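Putative endoribonuclease (Klebsiella pneumoniae, PDB 3LYB) is a putative endoribonuclease of the L-PSP (YjgF-like) family that may cleave RNA. Local coordinates at residues Gly37-Gly42 and Leu134-Val139. Sequence-based numbering, arbitrary orientation.
Sequences GTIVNG and LPDATV. With CA (calcium ion), chain F.
With CG1 of Ile-39 beside its own backbone N and anti to the carbonyl carbon (chi1 -54°), the side chain forks: a second turn about CG1 (chi2 -52°) carries CD1 to Pro-135, while CG2, which lies anti to the backbone N, faces Thr-138 and Val-139. CD1 of Ile-39 points at CG of Pro-135, 3.5 Å away. CG2 of Ile-39 sits 4.0 Å from CG2 of Val-139, the two side chains crossing near a right angle. The same methyl, Ile-39 CG2, also approaches OG1 of Thr-138 at 3.5 Å, through a methyl-to-hydroxyl contact.

Asp-136 forms an Asx turn, its OD1 accepting from the backbone N of Thr-138 nearly along its own C-O axis. OG1 of Thr-138 donates to the same oxygen, OD1 of Asp-136, through the syn lone pair (2.6 Å). Both donors are thus directed at one carboxylate oxygen, within a type I turn closed from Val-139 N to Asp-136 O. The peptide bond between Leu-134 and Pro-135 is cis.

The contact joins the loop after strand 23-26 to the one leading into strand 141-148. NE2 of Gln-72, on helix 60-85, bonds to the carbonyl oxygens of both Val-40 and Thr-138, and Phe-60 of a neighbouring subunit packs on Pro-135. Beyond Val-40, OD1 of Asn-41 shares a calcium ion with Asp-45.

No hydrogen bond crosses directly between the segments, so their mutual contact rests on van der Waals packing around Ile-39, while polar bonding within 134-139 holds the Thr-138 hydroxyl beside it.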
ATOM      1  N   GLY B  37      -0.632  -8.831  33.445  1.00 60.98           N
ATOM      2  CA  GLY B  37      -0.527  -7.747  32.464  1.00 59.10           C
ATOM      3  C   GLY B  37      -0.436  -8.348  31.067  1.00 57.77           C
ATOM      4  O   GLY B  37      -0.149  -7.642  30.094  1.00 57.69           O
ATOM      5  N   THR B  38      -0.690  -9.658  30.982  1.00 56.16           N
ATOM      6  CA  THR B  38      -0.641 -10.397  29.727  1.00 54.42           C
ATOM      7  C   THR B  38      -1.885 -10.124  28.879  1.00 52.71           C
ATOM      8  O   THR B  38      -2.995 -10.028  29.409  1.00 52.07           O
ATOM      9  CB  THR B  38      -0.553 -11.942  29.945  1.00 54.97           C
ATOM     10  OG1 THR B  38      -0.025 -12.253  31.246  1.00 54.98           O
ATOM     11  CG2 THR B  38       0.296 -12.615  28.832  1.00 55.44           C
ATOM     12  N   ILE B  39      -1.666  -9.978  27.569  1.00 50.71           N
ATOM     13  CA  ILE B  39      -2.714 -10.021  26.565  1.00 48.77           C
ATOM     14  C   ILE B  39      -3.003 -11.488  26.300  1.00 47.42           C
ATOM     15  O   ILE B  39      -2.084 -12.254  26.023  1.00 47.77           O
ATOM     16  CB  ILE B  39      -2.264  -9.409  25.196  1.00 49.05           C
ATOM     17  CG1 ILE B  39      -1.703  -7.984  25.336  1.00 49.77           C
ATOM     18  CG2 ILE B  39      -3.389  -9.480  24.159  1.00 48.08           C
ATOM     19  CD1 ILE B  39      -2.603  -6.997  26.099  1.00 51.01           C
ATOM     20  N   VAL B  40      -4.276 -11.863  26.366  1.00 45.39           N
ATOM     21  CA  VAL B  40      -4.736 -13.209  26.053  1.00 43.73           C
ATOM     22  C   VAL B  40      -4.470 -13.539  24.590  1.00 42.91           C
ATOM     23  O   VAL B  40      -4.905 -12.808  23.710  1.00 43.09           O
ATOM     24  CB  VAL B  40      -6.234 -13.327  26.352  1.00 43.35           C
ATOM     25  CG1 VAL B  40      -6.756 -14.683  25.936  1.00 42.79           C
ATOM     26  CG2 VAL B  40      -6.479 -13.082  27.834  1.00 42.88           C
ATOM     27  N   ASN B  41      -3.765 -14.629  24.315  1.00 41.83           N
ATOM     28  CA  ASN B  41      -3.344 -14.875  22.923  1.00 41.83           C
ATOM     29  C   ASN B  41      -3.758 -16.202  22.285  1.00 40.44           C
ATOM     30  O   ASN B  41      -3.492 -16.445  21.112  1.00 40.23           O
ATOM     31  CB  ASN B  41      -1.847 -14.577  22.709  1.00 42.49           C
ATOM     32  CG  ASN B  41      -0.926 -15.411  23.607  1.00 45.60           C
ATOM     33  OD1 ASN B  41      -1.177 -15.619  24.808  1.00 49.55           O
ATOM     34  ND2 ASN B  41       0.179 -15.862  23.025  1.00 49.36           N
ATOM     35  N   GLY B  42      -4.439 -17.043  23.044  1.00 39.29           N
ATOM     36  CA  GLY B  42      -4.889 -18.318  22.519  1.00 38.13           C
ATOM     37  C   GLY B  42      -5.441 -19.179  23.626  1.00 37.40           C
ATOM     38  O   GLY B  42      -5.561 -18.715  24.766  1.00 36.54           O
ATOM     39  N   LEU B 134      -6.618  -0.500  22.630  1.00 28.12           N
ATOM     40  CA  LEU B 134      -5.538  -0.512  23.607  1.00 28.54           C
ATOM     41  C   LEU B 134      -5.333  -1.926  24.111  1.00 29.17           C
ATOM     42  O   LEU B 134      -6.284  -2.715  24.141  1.00 29.48           O
ATOM     43  CB  LEU B 134      -5.891   0.363  24.797  1.00 28.20           C
ATOM     44  CG  LEU B 134      -5.752   1.870  24.626  1.00 28.55           C
ATOM     45  CD1 LEU B 134      -6.332   2.560  25.891  1.00 27.76           C
ATOM     46  CD2 LEU B 134      -4.306   2.304  24.365  1.00 23.11           C
ATOM     47  N   PRO B 135      -4.101  -2.266  24.520  1.00 29.58           N
ATOM     48  CA  PRO B 135      -2.899  -1.455  24.535  1.00 29.99           C
ATOM     49  C   PRO B 135      -2.051  -1.600  23.295  1.00 30.87           C
ATOM     50  O   PRO B 135      -1.079  -0.877  23.173  1.00 31.31           O
ATOM     51  CB  PRO B 135      -2.119  -2.054  25.704  1.00 30.35           C
ATOM     52  CG  PRO B 135      -2.412  -3.487  25.638  1.00 29.33           C
ATOM     53  CD  PRO B 135      -3.864  -3.581  25.154  1.00 29.51           C
ATOM     54  N   ASP B 136      -2.375  -2.569  22.430  1.00 31.85           N
ATOM     55  CA  ASP B 136      -1.699  -2.784  21.146  1.00 31.97           C
ATOM     56  C   ASP B 136      -2.584  -3.546  20.123  1.00 31.42           C
ATOM     57  O   ASP B 136      -3.719  -3.961  20.439  1.00 30.95           O
ATOM     58  CB  ASP B 136      -0.335  -3.460  21.344  1.00 32.60           C
ATOM     59  CG  ASP B 136      -0.428  -4.983  21.569  1.00 37.41           C
ATOM     60  OD1 ASP B 136      -1.309  -5.671  20.988  1.00 39.51           O
ATOM     61  OD2 ASP B 136       0.428  -5.520  22.331  1.00 44.19           O
ATOM     62  N   ALA B 137      -2.033  -3.732  18.919  1.00 30.49           N
ATOM     63  CA  ALA B 137      -2.725  -4.350  17.799  1.00 30.37           C
ATOM     64  C   ALA B 137      -3.080  -5.814  17.973  1.00 30.18           C
ATOM     65  O   ALA B 137      -3.913  -6.301  17.241  1.00 30.89           O
ATOM     66  CB  ALA B 137      -1.961  -4.137  16.463  1.00 29.73           C
ATOM     67  N   THR B 138      -2.473  -6.521  18.913  1.00 30.14           N
ATOM     68  CA  THR B 138      -2.862  -7.924  19.171  1.00 30.55           C
ATOM     69  C   THR B 138      -4.251  -8.098  19.853  1.00 30.35           C
ATOM     70  O   THR B 138      -4.754  -9.244  19.986  1.00 31.27           O
ATOM     71  CB  THR B 138      -1.790  -8.718  20.016  1.00 30.58           C
ATOM     72  OG1 THR B 138      -1.723  -8.170  21.329  1.00 30.17           O
ATOM     73  CG2 THR B 138      -0.394  -8.660  19.366  1.00 30.44           C
ATOM     74  N   VAL B 139      -4.862  -6.999  20.287  1.00 28.26           N
ATOM     75  CA  VAL B 139      -6.192  -7.081  20.854  1.00 27.54           C
ATOM     76  C   VAL B 139      -7.232  -7.075  19.723  1.00 27.57           C
ATOM     77  O   VAL B 139      -7.347  -6.113  18.983  1.00 28.30           O
ATOM     78  CB  VAL B 139      -6.406  -5.953  21.904  1.00 27.73           C
ATOM     79  CG1 VAL B 139      -7.871  -5.672  22.171  1.00 26.60           C
ATOM     80  CG2 VAL B 139      -5.659  -6.288  23.187  1.00 25.82           C
TER
HETATM   81 CA    CA F 166      -0.114 -15.983  26.981  0.50 52.26          CA